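Local coordinates for predicted component of a thermophile-specific DNA repair system, contains a RAMP domain (Methanopyrus kandleri, PDB 4N0L), which probably binds CRISPR RNA as the Csm3 subunit of a type III-A antiviral interference complex and may have endonuclease activity, at residues A[8-13]-A[273-278]; A[88-93]-A[105-110]; A[189-194]-A[217-222]. All coordinates share one frame; numbering follows the deposited sequence.

Contact 1 of 3, residues A[8-13]-A[273-278]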
loop_
_atom_site.group_PDB
_atom_site.type_symbol
_atom_site.label_atom_id
_atom_site.label_comp_id
_atom_site.label_asym_id
_atom_site.label_seq_id
_atom_site.Cartn_x
_atom_site.Cartn_y
_atom_site.Cartn_z
ATOM N N ILE A 8 8.351 -10.374 -1.962
ATOM C CA ILE A 8 8.284 -9.873 -3.329
ATOM C C ILE A 8 8.479 -8.367 -3.277
ATOM O O ILE A 8 7.733 -7.666 -2.595
ATOM C CB ILE A 8 6.946 -10.179 -4.015
ATOM C CG1 ILE A 8 6.731 -11.684 -4.161
ATOM C CG2 ILE A 8 6.888 -9.507 -5.380
ATOM C CD1 ILE A 8 5.336 -12.041 -4.616
ATOM N N THR A 9 9.483 -7.869 -3.991
ATOM C CA THR A 9 9.799 -6.446 -3.953
ATOM C C THR A 9 9.493 -5.738 -5.266
ATOM O O THR A 9 10.043 -6.083 -6.313
ATOM C CB THR A 9 11.275 -6.212 -3.609
ATOM O OG1 THR A 9 11.570 -6.802 -2.337
ATOM C CG2 THR A 9 11.577 -4.725 -3.552
ATOM N N LEU A 10 8.612 -4.744 -5.201
ATOM C CA LEU A 10 8.336 -3.887 -6.348
ATOM C C LEU A 10 9.425 -2.831 -6.441
ATOM O O LEU A 10 9.699 -2.134 -5.464
ATOM C CB LEU A 10 6.957 -3.219 -6.238
ATOM C CG LEU A 10 5.648 -4.018 -6.356
ATOM C CD1 LEU A 10 5.549 -5.176 -5.365
ATOM C CD2 LEU A 10 4.447 -3.088 -6.211
ATOM N N VAL A 11 10.053 -2.722 -7.610
ATOM C CA VAL A 11 11.119 -1.748 -7.813
ATOM C C VAL A 11 10.847 -0.866 -9.025
ATOM O O VAL A 11 10.552 -1.357 -10.117
ATOM C CB VAL A 11 12.490 -2.433 -7.994
ATOM C CG1 VAL A 11 13.596 -1.392 -8.160
ATOM C CG2 VAL A 11 12.789 -3.360 -6.824
ATOM N N GLY A 12 10.950 0.441 -8.821
ATOM C CA GLY A 12 10.744 1.409 -9.880
ATOM C C GLY A 12 10.840 2.809 -9.316
ATOM O O GLY A 12 11.668 3.071 -8.444
ATOM N N GLU A 13 9.967 3.703 -9.767
ATOM C CA GLU A 13 9.971 5.060 -9.239
ATOM C C GLU A 13 8.609 5.732 -9.348
ATOM O O GLU A 13 7.732 5.295 -10.098
ATOM C CB GLU A 13 11.026 5.914 -9.955
ATOM C CG GLU A 13 10.732 6.178 -11.423
ATOM C CD GLU A 13 11.799 7.029 -12.102
ATOM O OE1 GLU A 13 11.563 7.463 -13.248
ATOM O OE2 GLU A 13 12.870 7.255 -11.497
ATOM N N ALA A 273 9.271 -1.273 -12.617
ATOM C CA ALA A 273 10.113 -1.930 -13.608
ATOM C C ALA A 273 10.188 -3.441 -13.408
ATOM O O ALA A 273 10.339 -4.191 -14.375
ATOM C CB ALA A 273 11.510 -1.332 -13.578
ATOM N N ALA A 274 10.067 -3.892 -12.164
ATOM C CA ALA A 274 10.226 -5.312 -11.879
ATOM C C ALA A 274 9.603 -5.750 -10.559
ATOM O O ALA A 274 9.500 -4.970 -9.610
ATOM C CB ALA A 274 11.702 -5.678 -11.891
ATOM N N LEU A 275 9.179 -7.011 -10.521
ATOM C CA LEU A 275 8.812 -7.674 -9.274
ATOM C C LEU A 275 9.916 -8.655 -8.900
ATOM O O LEU A 275 10.183 -9.605 -9.635
ATOM C CB LEU A 275 7.472 -8.402 -9.405
ATOM C CG LEU A 275 6.166 -7.647 -9.139
ATOM C CD1 LEU A 275 6.201 -6.224 -9.681
ATOM C CD2 LEU A 275 4.996 -8.415 -9.730
ATOM N N CYS A 276 10.542 -8.435 -7.748
ATOM C CA CYS A 276 11.706 -9.220 -7.354
ATOM C C CYS A 276 11.407 -10.123 -6.164
ATOM O O CYS A 276 11.128 -9.647 -5.064
ATOM C CB CYS A 276 12.879 -8.292 -7.035
ATOM S SG CYS A 276 13.265 -7.105 -8.352
ATOM N N ALA A 277 11.471 -11.431 -6.393
ATOM C CA ALA A 277 11.020 -12.408 -5.407
ATOM C C ALA A 277 12.164 -13.177 -4.747
ATOM O O ALA A 277 13.122 -13.584 -5.407
ATOM C CB ALA A 277 10.054 -13.380 -6.052
ATOM N N ARG A 278 12.056 -13.360 -3.435
ATOM C CA ARG A 278 12.962 -14.232 -2.693
ATOM C C ARG A 278 12.173 -15.124 -1.741
ATOM O O ARG A 278 11.506 -14.634 -0.832
ATOM C CB ARG A 278 14.007 -13.420 -1.920
ATOM C CG ARG A 278 14.950 -12.638 -2.818
ATOM C CD ARG A 278 16.014 -11.881 -2.037
ATOM N NE ARG A 278 15.497 -10.711 -1.335
ATOM C CZ ARG A 278 16.235 -9.647 -1.028
ATOM N NH1 ARG A 278 17.514 -9.606 -1.373
ATOM N NH2 ARG A 278 15.694 -8.622 -0.382
HETATM O O HOH W 1 12.152 -9.617 -2.534
#
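Leu10 and Leu275 lie side by side and point the same way from neighbouring antiparallel strands in the central sheet of the RRM-like RAMP fold. CG of Leu10 rests 4.0 Å from CD1 of Leu275. On the same face Ile8 sends CG1 to CB of Ala277 (4.2 Å) and CG2 to CB of Leu275; Met246 of helix 238-255 touches both leucines, while Trp349 touches Ile8 and Ala277. The other face carries Thr9, Val11, Ala274 and Cys276, and Phe292 packs on the last three. CG2 of Val11, anti to the carbonyl carbon, reaches diagonally across to SG of Cys276 at 4.1 Å. Thr9 and Cys276 form a hydrogen-bonded pair with both rungs made, N of Thr9 lying 2.6 Å from O of Cys276. That carbonyl also takes a hydrogen bond from a water held by OG1 of Thr9, which the first torsion (-59°) sets beside its own backbone N. A classic beta bulge interrupts the regular ladder, Ala273 and Ala274 both facing Val11. O of Val11 accepts two hydrogen bonds in its carbonyl plane, from N of Ala273 at 2.8 Å and from N of Ala274 at 3.3 Å.

Contact 2 of 3, residues A[88-93]-A[105-110]. With ZN (zinc ion), chain C.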
loop_
_atom_site.group_PDB
_atom_site.type_symbol
_atom_site.label_atom_id
_atom_site.label_comp_id
_atom_site.label_asym_id
_atom_site.label_seq_id
_atom_site.Cartn_x
_atom_site.Cartn_y
_atom_site.Cartn_z
ATOM N N CYS A 88 -10.199 -4.748 11.374
ATOM C CA CYS A 88 -10.810 -5.972 11.878
ATOM C C CYS A 88 -9.729 -7.013 12.130
ATOM O O CYS A 88 -8.576 -6.828 11.736
ATOM C CB CYS A 88 -11.854 -6.514 10.902
ATOM S SG CYS A 88 -11.165 -7.360 9.462
ATOM N N GLY A 89 -10.102 -8.110 12.779
ATOM C CA GLY A 89 -9.141 -9.143 13.111
ATOM C C GLY A 89 -9.222 -10.345 12.192
ATOM O O GLY A 89 -8.508 -11.326 12.382
ATOM N N PHE A 90 -10.085 -10.269 11.183
ATOM C CA PHE A 90 -10.215 -11.352 10.214
ATOM C C PHE A 90 -9.032 -11.327 9.248
ATOM O O PHE A 90 -9.206 -11.111 8.045
ATOM C CB PHE A 90 -11.529 -11.234 9.441
ATOM C CG PHE A 90 -12.755 -11.430 10.288
ATOM C CD1 PHE A 90 -13.219 -12.704 10.578
ATOM C CD2 PHE A 90 -13.449 -10.339 10.788
ATOM C CE1 PHE A 90 -14.352 -12.886 11.356
ATOM C CE2 PHE A 90 -14.583 -10.514 11.568
ATOM C CZ PHE A 90 -15.035 -11.788 11.851
ATOM N N VAL A 91 -7.833 -11.563 9.774
ATOM C CA VAL A 91 -6.609 -11.352 9.010
ATOM C C VAL A 91 -5.956 -12.655 8.552
ATOM O O VAL A 91 -5.072 -12.648 7.696
ATOM C CB VAL A 91 -5.585 -10.552 9.833
ATOM C CG1 VAL A 91 -6.069 -9.125 10.026
ATOM C CG2 VAL A 91 -5.346 -11.220 11.176
ATOM N N ARG A 92 -6.390 -13.768 9.134
ATOM C CA ARG A 92 -5.952 -15.089 8.699
ATOM C C ARG A 92 -7.130 -16.054 8.743
ATOM O O ARG A 92 -8.061 -15.869 9.525
ATOM C CB ARG A 92 -4.799 -15.595 9.569
ATOM C CG ARG A 92 -4.728 -14.935 10.937
ATOM C CD ARG A 92 -4.777 -15.959 12.060
ATOM N NE ARG A 92 -3.542 -16.730 12.159
ATOM N N ARG A 93 -7.088 -17.077 7.896
ATOM C CA ARG A 93 -8.222 -17.980 7.738
ATOM C C ARG A 93 -8.570 -18.734 9.018
ATOM O O ARG A 93 -9.725 -19.097 9.218
ATOM C CB ARG A 93 -7.958 -18.972 6.608
ATOM C CG ARG A 93 -8.416 -18.474 5.247
ATOM C CD ARG A 93 -8.353 -19.577 4.209
ATOM N NE ARG A 93 -7.060 -20.253 4.224
ATOM C CZ ARG A 93 -5.953 -19.757 3.684
ATOM N NH1 ARG A 93 -5.976 -18.577 3.081
ATOM N NH2 ARG A 93 -4.820 -20.444 3.749
ATOM N N GLU A 105 -24.161 -14.764 9.545
ATOM C CA GLU A 105 -23.943 -14.408 8.151
ATOM C C GLU A 105 -22.533 -13.854 8.007
ATOM O O GLU A 105 -21.994 -13.269 8.947
ATOM C CB GLU A 105 -24.983 -13.384 7.687
ATOM C CG GLU A 105 -24.964 -13.075 6.198
ATOM C CD GLU A 105 -26.091 -12.145 5.785
ATOM O OE1 GLU A 105 -25.912 -11.389 4.806
ATOM O OE2 GLU A 105 -27.161 -12.175 6.431
ATOM N N ASP A 106 -21.933 -14.047 6.838
ATOM C CA ASP A 106 -20.566 -13.599 6.607
ATOM C C ASP A 106 -20.489 -12.079 6.539
ATOM O O ASP A 106 -21.268 -11.449 5.822
ATOM C CB ASP A 106 -20.011 -14.201 5.314
ATOM C CG ASP A 106 -19.882 -15.710 5.378
ATOM O OD1 ASP A 106 -19.466 -16.233 6.434
ATOM O OD2 ASP A 106 -20.197 -16.374 4.368
ATOM N N PRO A 107 -19.559 -11.484 7.304
ATOM C CA PRO A 107 -19.235 -10.064 7.138
ATOM C C PRO A 107 -18.922 -9.774 5.675
ATOM O O PRO A 107 -18.099 -10.474 5.086
ATOM C CB PRO A 107 -18.003 -9.872 8.026
ATOM C CG PRO A 107 -18.098 -10.963 9.046
ATOM C CD PRO A 107 -18.758 -12.124 8.363
ATOM N N PRO A 108 -19.578 -8.761 5.089
ATOM C CA PRO A 108 -19.550 -8.574 3.634
ATOM C C PRO A 108 -18.198 -8.112 3.083
ATOM O O PRO A 108 -18.002 -8.149 1.869
ATOM C CB PRO A 108 -20.618 -7.500 3.407
ATOM C CG PRO A 108 -20.649 -6.734 4.679
ATOM C CD PRO A 108 -20.385 -7.733 5.767
ATOM N N TRP A 109 -17.282 -7.700 3.954
ATOM C CA TRP A 109 -15.976 -7.220 3.510
ATOM C C TRP A 109 -14.952 -8.347 3.511
ATOM O O TRP A 109 -13.752 -8.108 3.380
ATOM C CB TRP A 109 -15.485 -6.075 4.397
ATOM C CG TRP A 109 -15.212 -6.488 5.810
ATOM C CD1 TRP A 109 -14.052 -7.014 6.301
ATOM C CD2 TRP A 109 -16.113 -6.398 6.920
ATOM N NE1 TRP A 109 -14.177 -7.265 7.646
ATOM C CE2 TRP A 109 -15.433 -6.894 8.050
ATOM C CE3 TRP A 109 -17.429 -5.949 7.067
ATOM C CZ2 TRP A 109 -16.024 -6.953 9.311
ATOM C CZ3 TRP A 109 -18.014 -6.009 8.320
ATOM C CH2 TRP A 109 -17.312 -6.507 9.424
ATOM N N LEU A 110 -15.432 -9.576 3.666
ATOM C CA LEU A 110 -14.547 -10.730 3.713
ATOM C C LEU A 110 -14.457 -11.406 2.344
ATOM O O LEU A 110 -15.433 -11.436 1.595
ATOM C CB LEU A 110 -15.041 -11.725 4.767
ATOM C CG LEU A 110 -14.696 -11.398 6.223
ATOM C CD1 LEU A 110 -14.935 -12.603 7.127
ATOM C CD2 LEU A 110 -13.267 -10.905 6.347
HETATM ZN ZN ZN C . -10.458 -5.620 7.928
#
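Cys88 and Trp109 meet through a polar contact at the metal. SG of Cys88 binds the zinc ion at 2.4 Å and lies at the edge of the indole, near its plane, where NE1 of Trp109 gives it a weak hydrogen bond of 3.5 Å with an angle of 148° at the hydrogen. A second weak bond comes from N of Phe90, so two N-H groups turn to the thiolate; they would be expected to ease the negative charge it brings to the metal. The edge approach also makes a sulfur-aromatic contact, with SG 4.6 Å from the centroid of the five-membered indole ring.

Apolar packing is carried by Phe90, the centre of an inverse gamma turn. The side chains of Phe90 and Leu110 cross at about a right angle, and the two methyls of Leu110 divide the work. CD1 sits over one face of the phenyl ring in a CH-pi contact, 4.2 Å from its centroid, whereas CD2 presses on CB of Phe90 at 3.6 Å. CZ of Phe90 touches CG of Pro107 at 4.2 Å. Within its own turn, a type I beta turn from Pro107 to Leu110, the proline lays CB over a face of the indole.

Around the metal, His86, Cys115 and Cys118 complete the coordination, and the His86 ring meets Trp109 edge-to-face. The arrangement is that of a zinc site of three cysteines and one histidine, including a CxxC pair, consistent with a structural metal, with aromatic residues packed about one of its thiolates.

Contact 3 of 3, residues A[189-194]-A[217-222]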
loop_
_atom_site.group_PDB
_atom_site.type_symbol
_atom_site.label_atom_id
_atom_site.label_comp_id
_atom_site.label_asym_id
_atom_site.label_seq_id
_atom_site.Cartn_x
_atom_site.Cartn_y
_atom_site.Cartn_z
ATOM N N GLU A 189 17.536 21.012 -10.975
ATOM C CA GLU A 189 18.504 21.980 -11.469
ATOM C C GLU A 189 17.903 22.864 -12.565
ATOM O O GLU A 189 18.129 24.074 -12.587
ATOM C CB GLU A 189 19.747 21.261 -11.986
ATOM C CG GLU A 189 21.021 22.074 -11.873
ATOM C CD GLU A 189 21.365 22.405 -10.430
ATOM O OE1 GLU A 189 21.623 21.465 -9.647
ATOM O OE2 GLU A 189 21.387 23.603 -10.079
ATOM N N ARG A 190 17.133 22.254 -13.464
ATOM C CA ARG A 190 16.458 22.985 -14.537
ATOM C C ARG A 190 15.523 24.059 -13.998
ATOM O O ARG A 190 15.370 25.119 -14.603
ATOM C CB ARG A 190 15.657 22.026 -15.420
ATOM C CG ARG A 190 16.428 21.370 -16.556
ATOM C CD ARG A 190 15.462 20.630 -17.479
ATOM N NE ARG A 190 16.112 19.564 -18.242
ATOM C CZ ARG A 190 16.902 19.769 -19.292
ATOM N N ALA A 191 14.909 23.782 -12.853
ATOM C CA ALA A 191 13.902 24.673 -12.288
ATOM C C ALA A 191 14.498 25.626 -11.258
ATOM O O ALA A 191 13.888 26.637 -10.911
ATOM C CB ALA A 191 12.774 23.861 -11.665
ATOM N N GLY A 192 15.690 25.301 -10.771
ATOM C CA GLY A 192 16.332 26.103 -9.747
ATOM C C GLY A 192 15.678 25.913 -8.393
ATOM O O GLY A 192 15.817 26.751 -7.501
ATOM N N GLU A 193 14.969 24.798 -8.238
ATOM C CA GLU A 193 14.269 24.491 -6.995
ATOM C C GLU A 193 13.813 23.033 -6.966
ATOM O O GLU A 193 13.483 22.459 -8.005
ATOM C CB GLU A 193 13.057 25.414 -6.816
ATOM C CG GLU A 193 11.961 25.216 -7.856
ATOM C CD GLU A 193 10.671 25.927 -7.491
ATOM O OE1 GLU A 193 10.457 26.192 -6.289
ATOM O OE2 GLU A 193 9.872 26.221 -8.405
ATOM N N PRO A 194 13.808 22.420 -5.770
ATOM C CA PRO A 194 14.290 23.013 -4.520
ATOM C C PRO A 194 15.807 22.909 -4.381
ATOM O O PRO A 194 16.442 22.179 -5.142
ATOM C CB PRO A 194 13.582 22.176 -3.454
ATOM C CG PRO A 194 13.467 20.844 -4.084
ATOM C CD PRO A 194 13.165 21.116 -5.533
ATOM N N ARG A 217 9.169 24.576 -4.287
ATOM C CA ARG A 217 8.203 23.584 -4.730
ATOM C C ARG A 217 8.903 22.400 -5.379
ATOM O O ARG A 217 10.075 22.489 -5.738
ATOM C CB ARG A 217 7.231 24.224 -5.712
ATOM C CG ARG A 217 6.315 25.243 -5.083
ATOM C CD ARG A 217 5.393 25.821 -6.126
ATOM N NE ARG A 217 4.473 24.825 -6.653
ATOM C CZ ARG A 217 3.351 24.463 -6.043
ATOM N NH1 ARG A 217 3.029 25.013 -4.880
ATOM N NH2 ARG A 217 2.560 23.553 -6.590
ATOM N N VAL A 218 8.191 21.289 -5.510
ATOM C CA VAL A 218 8.713 20.139 -6.237
ATOM C C VAL A 218 8.174 20.182 -7.666
ATOM O O VAL A 218 6.969 20.073 -7.872
ATOM C CB VAL A 218 8.315 18.811 -5.567
ATOM C CG1 VAL A 218 8.960 17.641 -6.287
ATOM C CG2 VAL A 218 8.719 18.823 -4.107
ATOM N N PRO A 219 9.064 20.357 -8.656
ATOM C CA PRO A 219 8.629 20.510 -10.051
ATOM C C PRO A 219 7.924 19.277 -10.600
ATOM O O PRO A 219 8.200 18.157 -10.171
ATOM C CB PRO A 219 9.938 20.755 -10.812
ATOM C CG PRO A 219 10.921 21.182 -9.778
ATOM C CD PRO A 219 10.522 20.497 -8.511
ATOM N N LYS A 220 7.012 19.496 -11.540
ATOM C CA LYS A 220 6.370 18.406 -12.261
ATOM C C LYS A 220 7.433 17.613 -13.021
ATOM O O LYS A 220 8.371 18.192 -13.563
ATOM C CB LYS A 220 5.300 18.959 -13.208
ATOM C CG LYS A 220 4.995 18.104 -14.417
ATOM C CD LYS A 220 3.983 18.785 -15.316
ATOM C CE LYS A 220 3.746 17.980 -16.579
ATOM N NZ LYS A 220 2.582 18.492 -17.353
ATOM N N GLY A 221 7.301 16.291 -13.040
ATOM C CA GLY A 221 8.280 15.443 -13.695
ATOM C C GLY A 221 9.331 14.906 -12.743
ATOM O O GLY A 221 10.156 14.073 -13.122
ATOM N N SER A 222 9.303 15.386 -11.502
ATOM C CA SER A 222 10.219 14.906 -10.471
ATOM C C SER A 222 10.006 13.422 -10.215
ATOM O O SER A 222 8.899 12.905 -10.373
ATOM C CB SER A 222 10.034 15.688 -9.172
ATOM O OG SER A 222 10.340 17.059 -9.358
#
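Arg217 opens the contact with its backbone, where N gives a hydrogen bond of 2.9 Å to OE1 of Glu193. The angle at the hydrogen is 151°, and the donor stands above the carboxylate plane, 51° out of it. Glu193 places CG between its own N and carbonyl carbon (chi1 66°) and runs on extended to reach N of Arg217, its OE1 also lying 3.8 Å from CB of Arg217. The guanidinium turns elsewhere, with NE of Arg217 still 5.8 Å from OE2 of Glu193, so any attraction between the opposite charges is probably weak. O of Arg217 lies against the ring of Pro194, 3.4 Å from CD; a cis peptide bond precedes this proline.

Val218 points away from the contact and touches Leu16 and Pro47. Next comes Pro219, whose ring packs against both the helix end and the loop that follows: CG meets CB of Ala191 at 3.8 Å and O of Glu193 at 3.4 Å, while CD lies 4.0 Å from CD of Pro194. The two proline rings cross obliquely, and Phe188 touches both.

From Pro219 to Ser222 the chain makes a type II beta turn with Gly221 at positive phi. N and OG of Ser222 both donate to O of Pro219 from the same face of its plane. Facing this turn, helix 181-191 closes in a Schellman motif with Gly192 as its C-prime residue.

In the fold
Contact 1 belongs to the core, contact 3 to the surface, and contact 2 is a buried cluster in a separate zinc-bearing part of the chain. Contacts 2 and 3 lie on opposite sides of the chain's centre, their own centres about 45 Å apart. Contacts 1 and 3 share strand 7-16, which supplies residues 8-13 and, further along, Leu16, touched by Val218 and Ser222; their nearest atoms are about 7 Å apart. The chemistry changes accordingly: a backbone ladder with an aliphatic face and a mixed face in 8-13/273-278, metal, sulfur and aromatic contacts between loops in 88-93/105-110, and proline packing with a single side-chain-to-backbone bond crossing between the segments in 189-194/217-222.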